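Local coordinates for N-acetyltransferase family protein (PDB 3LNB) that acetylates arylamines, binds coenzyme A, probably takes the acetyl group from acetyl-coenzyme A, and inactivates the drug sulfamethoxazole, at residues I50-L55 with L162-F167; D56-N61 with S104-F109; F109-D112 with Q116-K119. The protein carries 1 engineered substitution. One frame throughout, in Å; residues are numbered along the deposited sequence.

Contact 1: residues I50-L55 with L162-F167. With FMT (formic acid), chain D; FMT (formic acid), chain C.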
# COMPACT_ATOMS: atom_id res chain seq x y z
N ILE A 50 10.17 -14.52 -11.28
CA ILE A 50 9.02 -13.64 -11.39
C ILE A 50 9.10 -12.79 -12.64
O ILE A 50 10.05 -12.03 -12.82
CB ILE A 50 8.91 -12.70 -10.18
CG1 ILE A 50 8.70 -13.52 -8.91
CG2 ILE A 50 7.75 -11.73 -10.38
CD1 ILE A 50 7.48 -14.42 -8.96
N THR A 51 8.11 -12.93 -13.52
CA THR A 51 8.08 -12.16 -14.75
C THR A 51 6.94 -11.15 -14.68
O THR A 51 6.16 -11.14 -13.72
CB THR A 51 7.88 -13.06 -15.99
OG1 THR A 51 6.60 -13.72 -15.90
CG2 THR A 51 8.99 -14.11 -16.07
N PHE A 52 6.84 -10.30 -15.69
CA PHE A 52 5.80 -9.29 -15.73
C PHE A 52 4.41 -9.86 -15.47
O PHE A 52 3.64 -9.31 -14.67
CB PHE A 52 5.82 -8.58 -17.08
CG PHE A 52 4.78 -7.50 -17.21
CD1 PHE A 52 4.95 -6.28 -16.57
CD2 PHE A 52 3.63 -7.72 -17.95
CE1 PHE A 52 3.98 -5.29 -16.67
CE2 PHE A 52 2.65 -6.73 -18.06
CZ PHE A 52 2.82 -5.51 -17.42
N ASN A 53 4.09 -10.96 -16.14
CA ASN A 53 2.78 -11.57 -15.98
C ASN A 53 2.53 -12.08 -14.57
O ASN A 53 1.39 -12.37 -14.23
CB ASN A 53 2.58 -12.71 -17.00
CG ASN A 53 2.47 -12.20 -18.43
OD1 ASN A 53 2.25 -11.00 -18.67
ND2 ASN A 53 2.60 -13.10 -19.40
N ASP A 54 3.58 -12.18 -13.76
CA ASP A 54 3.44 -12.67 -12.38
C ASP A 54 3.16 -11.57 -11.36
O ASP A 54 2.97 -11.85 -10.17
CB ASP A 54 4.70 -13.42 -11.95
CG ASP A 54 4.93 -14.68 -12.75
OD1 ASP A 54 4.03 -15.54 -12.75
OD2 ASP A 54 6.02 -14.82 -13.37
N LEU A 55 3.15 -10.32 -11.82
CA LEU A 55 2.94 -9.19 -10.93
C LEU A 55 1.55 -9.15 -10.30
O LEU A 55 1.39 -8.70 -9.17
CB LEU A 55 3.22 -7.87 -11.67
CG LEU A 55 4.68 -7.66 -12.08
CD1 LEU A 55 4.83 -6.41 -12.93
CD2 LEU A 55 5.54 -7.57 -10.83
N LEU A 162 -4.29 -4.08 -7.74
CA LEU A 162 -4.01 -5.51 -7.86
C LEU A 162 -3.50 -5.94 -9.25
O LEU A 162 -3.51 -7.12 -9.58
CB LEU A 162 -5.25 -6.33 -7.48
CG LEU A 162 -5.82 -6.05 -6.09
CD1 LEU A 162 -7.01 -6.97 -5.84
CD2 LEU A 162 -4.74 -6.26 -5.02
N HIS A 163 -3.08 -4.96 -10.03
CA HIS A 163 -2.52 -5.17 -11.38
C HIS A 163 -1.71 -3.92 -11.72
O HIS A 163 -2.00 -2.83 -11.23
CB HIS A 163 -3.62 -5.27 -12.45
CG HIS A 163 -4.64 -6.34 -12.20
ND1 HIS A 163 -4.39 -7.67 -12.44
CD2 HIS A 163 -5.90 -6.27 -11.72
CE1 HIS A 163 -5.46 -8.38 -12.13
NE2 HIS A 163 -6.39 -7.55 -11.69
N PRO A 164 -0.67 -4.07 -12.56
CA PRO A 164 0.09 -2.87 -12.91
C PRO A 164 -0.89 -1.95 -13.64
O PRO A 164 -1.73 -2.43 -14.40
CB PRO A 164 1.16 -3.40 -13.85
CG PRO A 164 1.40 -4.78 -13.34
CD PRO A 164 0.01 -5.28 -13.04
N VAL A 165 -0.81 -0.64 -13.40
CA VAL A 165 -1.71 0.29 -14.08
C VAL A 165 -0.90 1.02 -15.14
O VAL A 165 -0.00 1.80 -14.83
CB VAL A 165 -2.32 1.30 -13.08
CG1 VAL A 165 -3.43 2.10 -13.75
CG2 VAL A 165 -2.86 0.55 -11.86
N PRO A 166 -1.21 0.78 -16.42
CA PRO A 166 -0.50 1.40 -17.54
C PRO A 166 -0.68 2.89 -17.72
O PRO A 166 -1.79 3.41 -17.61
CB PRO A 166 -1.01 0.62 -18.74
CG PRO A 166 -2.46 0.37 -18.37
CD PRO A 166 -2.34 -0.04 -16.90
N PHE A 167 0.43 3.57 -18.01
CA PHE A 167 0.42 5.01 -18.26
C PHE A 167 -0.38 5.29 -19.54
O PHE A 167 -0.82 6.41 -19.76
CB PHE A 167 1.85 5.52 -18.45
CG PHE A 167 2.57 5.85 -17.18
CD1 PHE A 167 2.62 4.94 -16.13
CD2 PHE A 167 3.25 7.06 -17.04
CE1 PHE A 167 3.33 5.22 -14.96
CE2 PHE A 167 3.97 7.35 -15.88
CZ PHE A 167 4.01 6.43 -14.84
C FMT D . 13.86 -13.50 -10.29
O1 FMT D . 14.23 -13.95 -9.22
O2 FMT D . 12.56 -13.50 -10.61
C FMT C . -8.61 -8.81 -9.15
O1 FMT C . -8.76 -8.54 -10.33
O2 FMT C . -9.60 -8.58 -8.28
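Asp54 OD2 is gripped twice by Thr51 within the turn that brings Phe52 and Leu55 against Pro164. This is the point where the N-terminal helices of the arylamine N-acetyltransferase fold meet the edge of its large antiparallel sheet. Thr51 N points along the anti lone pair of Asp54 OD2 in a nearly straight bond (2.8 Å, 167°). Thr51 OG1 donates to the same oxygen from above the carboxylate plane. With the backbone bond from Asp54 N to Thr51 O, these ties fix the bend leading into helix 55-65.

The meeting itself is apolar and buried, and it converges on one ring carbon. Pro164 CG lies 3.8 Å from Leu55 CD1 and 4.0 Å from Leu55 CB, so both the base and one branch of the leucine press on it as the two side chains cross obliquely. Phe52, with CG anti to its backbone N (chi1 -179°), extends to the same proline and brings CE1 within 4.2 Å of Pro164 CG, the ring meeting it obliquely. The phenyl ring also stacks on His145. Pro164 also touches Tyr150 and Ile152 of strand 148-152, while Leu143 of strand 131-145 touches both Phe52 and Leu55.

Two formic acid molecules, probably from the crystallisation liquor, bind at the two segments. One accepts from Ile50 N at its O2 (2.7 Å). The other places its O1 at the edge of the His163 imidazole, in the ring plane, where it accepts a hydrogen bond from His163 NE2 (2.9 Å).

Contact 2: residues D56-N61 with S104-F109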
# COMPACT_ATOMS: atom_id res chain seq x y z
N ASP A 56 0.55 -9.63 -11.04
CA ASP A 56 -0.82 -9.66 -10.56
C ASP A 56 -0.93 -10.54 -9.33
O ASP A 56 -1.56 -10.18 -8.34
CB ASP A 56 -1.71 -10.19 -11.68
CG ASP A 56 -1.50 -9.44 -12.97
OD1 ASP A 56 -2.22 -8.46 -13.23
OD2 ASP A 56 -0.57 -9.82 -13.73
N GLU A 57 -0.29 -11.71 -9.41
CA GLU A 57 -0.29 -12.66 -8.31
C GLU A 57 0.42 -12.06 -7.10
O GLU A 57 -0.02 -12.24 -5.97
CB GLU A 57 0.42 -13.95 -8.75
CG GLU A 57 0.86 -14.83 -7.61
CD GLU A 57 1.37 -16.17 -8.09
OE1 GLU A 57 2.14 -16.21 -9.07
OE2 GLU A 57 1.00 -17.20 -7.47
N ILE A 58 1.51 -11.34 -7.35
CA ILE A 58 2.25 -10.71 -6.26
C ILE A 58 1.36 -9.68 -5.56
O ILE A 58 1.22 -9.71 -4.34
CB ILE A 58 3.52 -9.99 -6.76
CG1 ILE A 58 4.48 -11.00 -7.38
CG2 ILE A 58 4.21 -9.26 -5.60
CD1 ILE A 58 5.02 -12.01 -6.40
N LEU A 59 0.77 -8.78 -6.33
CA LEU A 59 -0.10 -7.74 -5.77
C LEU A 59 -1.30 -8.32 -5.05
O LEU A 59 -1.69 -7.83 -3.99
CB LEU A 59 -0.57 -6.80 -6.88
CG LEU A 59 0.49 -5.92 -7.54
CD1 LEU A 59 -0.11 -5.20 -8.74
CD2 LEU A 59 1.04 -4.93 -6.52
N LEU A 60 -1.90 -9.36 -5.62
CA LEU A 60 -3.06 -9.99 -5.01
C LEU A 60 -2.75 -10.55 -3.62
O LEU A 60 -3.45 -10.26 -2.66
CB LEU A 60 -3.59 -11.11 -5.91
CG LEU A 60 -4.58 -12.09 -5.27
CD1 LEU A 60 -5.85 -11.37 -4.83
CD2 LEU A 60 -4.90 -13.18 -6.27
N ASN A 61 -1.69 -11.35 -3.53
CA ASN A 61 -1.32 -11.95 -2.26
C ASN A 61 -0.94 -10.91 -1.21
O ASN A 61 -1.27 -11.07 -0.04
CB ASN A 61 -0.18 -12.96 -2.46
CG ASN A 61 -0.66 -14.24 -3.14
OD1 ASN A 61 -1.48 -14.20 -4.06
ND2 ASN A 61 -0.13 -15.37 -2.70
N SER A 104 8.07 0.09 -0.42
CA SER A 104 9.52 0.10 -0.37
C SER A 104 9.97 -1.37 -0.40
O SER A 104 10.92 -1.72 -1.10
CB SER A 104 10.02 0.77 0.91
OG SER A 104 10.01 2.18 0.80
N LEU A 105 9.27 -2.21 0.34
CA LEU A 105 9.58 -3.64 0.37
C LEU A 105 9.41 -4.24 -1.01
O LEU A 105 10.30 -4.93 -1.51
CB LEU A 105 8.68 -4.37 1.37
CG LEU A 105 8.87 -5.89 1.40
CD1 LEU A 105 10.29 -6.25 1.83
CD2 LEU A 105 7.86 -6.50 2.35
N LEU A 106 8.26 -3.98 -1.62
CA LEU A 106 7.99 -4.51 -2.95
C LEU A 106 9.05 -4.00 -3.93
O LEU A 106 9.46 -4.72 -4.84
CB LEU A 106 6.60 -4.08 -3.43
CG LEU A 106 6.21 -4.49 -4.85
CD1 LEU A 106 6.32 -6.00 -5.00
CD2 LEU A 106 4.79 -4.05 -5.15
N TYR A 107 9.49 -2.76 -3.74
CA TYR A 107 10.52 -2.19 -4.60
C TYR A 107 11.77 -3.08 -4.54
O TYR A 107 12.27 -3.54 -5.57
CB TYR A 107 10.89 -0.77 -4.16
CG TYR A 107 12.23 -0.30 -4.70
CD1 TYR A 107 12.36 0.14 -6.02
CD2 TYR A 107 13.37 -0.35 -3.90
CE1 TYR A 107 13.61 0.50 -6.54
CE2 TYR A 107 14.62 0.01 -4.41
CZ TYR A 107 14.74 0.43 -5.73
OH TYR A 107 15.98 0.72 -6.24
N TYR A 108 12.26 -3.31 -3.33
CA TYR A 108 13.44 -4.14 -3.15
C TYR A 108 13.24 -5.52 -3.77
O TYR A 108 14.12 -6.03 -4.46
CB TYR A 108 13.79 -4.29 -1.66
CG TYR A 108 14.41 -3.05 -1.06
CD1 TYR A 108 15.55 -2.48 -1.62
CD2 TYR A 108 13.86 -2.44 0.07
CE1 TYR A 108 16.13 -1.33 -1.08
CE2 TYR A 108 14.43 -1.29 0.62
CZ TYR A 108 15.57 -0.74 0.04
OH TYR A 108 16.16 0.38 0.58
N PHE A 109 12.07 -6.11 -3.53
CA PHE A 109 11.77 -7.42 -4.08
C PHE A 109 11.86 -7.41 -5.60
O PHE A 109 12.54 -8.26 -6.19
CB PHE A 109 10.38 -7.89 -3.65
CG PHE A 109 10.03 -9.27 -4.15
CD1 PHE A 109 10.69 -10.38 -3.66
CD2 PHE A 109 9.06 -9.44 -5.13
CE1 PHE A 109 10.40 -11.66 -4.14
CE2 PHE A 109 8.75 -10.71 -5.62
CZ PHE A 109 9.42 -11.82 -5.12
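Ile58 and Leu59 of helix 55-65 meet Leu106 and Phe109 of helix 99-112 in the buried core of the N-terminal helical part of the arylamine N-acetyltransferase fold. The two helical segments run roughly antiparallel, at 151°. Their axes stay 12.7 Å apart at closest approach, so only branch and terminal atoms of the side chains meet.

Aliphatic contacts come first. Ile58 CG2, anti to the backbone N, lies 3.9 Å from Leu106 CD1. The other branch of the same leucine, CD2, meets Leu59 CD2 at 4.1 Å, the two leucines standing at about a right angle. Leu106 thus spreads its fork over two successive residues of the facing helix. Its CG, also anti to the backbone N (chi1 177°), carries both methyls across the gap.

The aromatic contact uses the second arm of Ile58. While CG2 is spent on Leu106, CD1 reaches the Phe109 ring obliquely. That ring is stacked with Phe39 and meets Phe40 edge-to-face, and Phe39 touches Ile58 as well, so helix 34-42 closes this part of the interface with aromatic groups.

Among the polar groups of these segments, Glu57 OE1 forms a salt bridge with Lys48 NZ. Helix 99-112 begins at Cys99, which with His138 and Asp153 is consistent with the catalytic triad of this family. The aromatic link rests on one pair of atoms, Ile58 CD1 and Phe109 CE2, 4.0 Å apart.

Contact 3: residues F109-D112 with Q116-K119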
# COMPACT_ATOMS: atom_id res chain seq x y z
N PHE A 109 12.07 -6.11 -3.53
CA PHE A 109 11.77 -7.42 -4.08
C PHE A 109 11.86 -7.41 -5.60
O PHE A 109 12.54 -8.26 -6.19
CB PHE A 109 10.38 -7.89 -3.65
CG PHE A 109 10.03 -9.27 -4.15
CD1 PHE A 109 10.69 -10.38 -3.66
CD2 PHE A 109 9.06 -9.44 -5.13
CE1 PHE A 109 10.40 -11.66 -4.14
CE2 PHE A 109 8.75 -10.71 -5.62
CZ PHE A 109 9.42 -11.82 -5.12
N LEU A 110 11.18 -6.46 -6.23
CA LEU A 110 11.19 -6.37 -7.68
C LEU A 110 12.58 -6.09 -8.24
O LEU A 110 12.89 -6.49 -9.37
CB LEU A 110 10.19 -5.30 -8.16
CG LEU A 110 8.72 -5.62 -7.87
CD1 LEU A 110 7.82 -4.54 -8.47
CD2 LEU A 110 8.36 -6.99 -8.45
N MET A 111 13.42 -5.39 -7.48
CA MET A 111 14.78 -5.12 -7.93
C MET A 111 15.52 -6.46 -7.93
O MET A 111 16.23 -6.78 -8.88
CB MET A 111 15.49 -4.13 -7.00
CG MET A 111 15.13 -2.65 -7.23
SD MET A 111 15.68 -1.96 -8.83
CE MET A 111 17.45 -1.76 -8.51
N ASP A 112 15.34 -7.25 -6.87
CA ASP A 112 15.98 -8.55 -6.78
C ASP A 112 15.52 -9.45 -7.92
O ASP A 112 16.27 -10.29 -8.41
CB ASP A 112 15.67 -9.23 -5.45
CG ASP A 112 16.53 -8.71 -4.32
OD1 ASP A 112 17.41 -7.86 -4.58
OD2 ASP A 112 16.33 -9.16 -3.17
N GLN A 116 12.84 -3.15 -13.90
CA GLN A 116 13.28 -1.77 -14.02
C GLN A 116 12.25 -0.97 -13.22
O GLN A 116 11.20 -0.58 -13.74
CB GLN A 116 13.25 -1.31 -15.48
CG GLN A 116 14.30 -1.92 -16.39
CD GLN A 116 14.13 -1.47 -17.83
OE1 GLN A 116 13.61 -2.20 -18.67
NE2 GLN A 116 14.56 -0.24 -18.12
N VAL A 117 12.54 -0.74 -11.94
CA VAL A 117 11.62 -0.02 -11.09
C VAL A 117 12.28 1.08 -10.29
O VAL A 117 13.49 1.07 -10.08
CB VAL A 117 10.94 -0.97 -10.08
CG1 VAL A 117 10.03 -1.95 -10.81
CG2 VAL A 117 12.00 -1.73 -9.29
N TYR A 118 11.48 2.05 -9.87
CA TYR A 118 11.95 3.14 -9.02
C TYR A 118 10.76 3.70 -8.24
O TYR A 118 9.61 3.55 -8.65
CB TYR A 118 12.66 4.25 -9.82
CG TYR A 118 11.83 4.99 -10.83
CD1 TYR A 118 11.65 4.50 -12.12
CD2 TYR A 118 11.24 6.22 -10.50
CE1 TYR A 118 10.91 5.22 -13.07
CE2 TYR A 118 10.50 6.94 -11.43
CZ TYR A 118 10.34 6.44 -12.71
OH TYR A 118 9.61 7.16 -13.63
N LYS A 119 11.06 4.31 -7.10
CA LYS A 119 10.03 4.88 -6.23
C LYS A 119 9.83 6.36 -6.51
O LYS A 119 10.77 7.06 -6.90
CB LYS A 119 10.44 4.70 -4.76
CG LYS A 119 10.71 3.27 -4.33
CD LYS A 119 11.11 3.18 -2.86
CE LYS A 119 12.50 3.75 -2.61
NZ LYS A 119 13.55 3.00 -3.36
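The Tyr107 ring, one turn of helix before Leu110 and Met111, takes a cation-pi contact from Lys119, two residues beyond Val117 on the strand. Next to this pair, the meeting of Leu110 and Met111 with Val117 is purely apolar, and Val117 supplies one side of it by turning its two methyls to different partners. Val117 CG1 meets Leu110 CD1 at 4.1 Å, the side chains crossing at about a right angle. Val117 CG2, set between its backbone N and carbonyl carbon, lies 3.7 Å from Met111 SD and 3.9 Å from Met111 CG. Met111 slides past the valine in the opposite direction; the bend at chi2 (-67°) brings SD to that methyl, and the bend at chi3 (-75°) then sets the direction of CE. Leu110 and Val117 are buried, whereas Met111 covers the exposed margin.

Only three residues separate the segments, so the chain turns straight after helix 99-112 and lays strand 116-126 against the helix end. Strand 116-126 pairs with strand 131-145, whose Ile141 and Leu143 also touch Val117, while Leu110 reaches Leu55 of helix 55-65 and Phe109 packs on helix 34-42.

In the fold
All three contacts meet through apolar side chains, but their settings differ. Contact 2 lies nearest the centre of the chain and joins helix to helix with every touching residue buried, adding an aromatic ring to its aliphatic groups. Contacts 1 and 3 lie farther out against the eight-stranded sheet: contact 1 at the residue leading into edge strand 165-166, with a polar Thr51-Asp54 turn beside its apolar meeting, contact 3 at strand 116-126, where an exposed methionine brings a sulfur to the boundary. Phe109 and helix 99-112 serve contacts 2 and 3. Helix 55-65 carries residues of contacts 1 and 2. Leu55 CD2 against Leu110 CD2, 3.7 Å apart, joins contact 1 to contact 3.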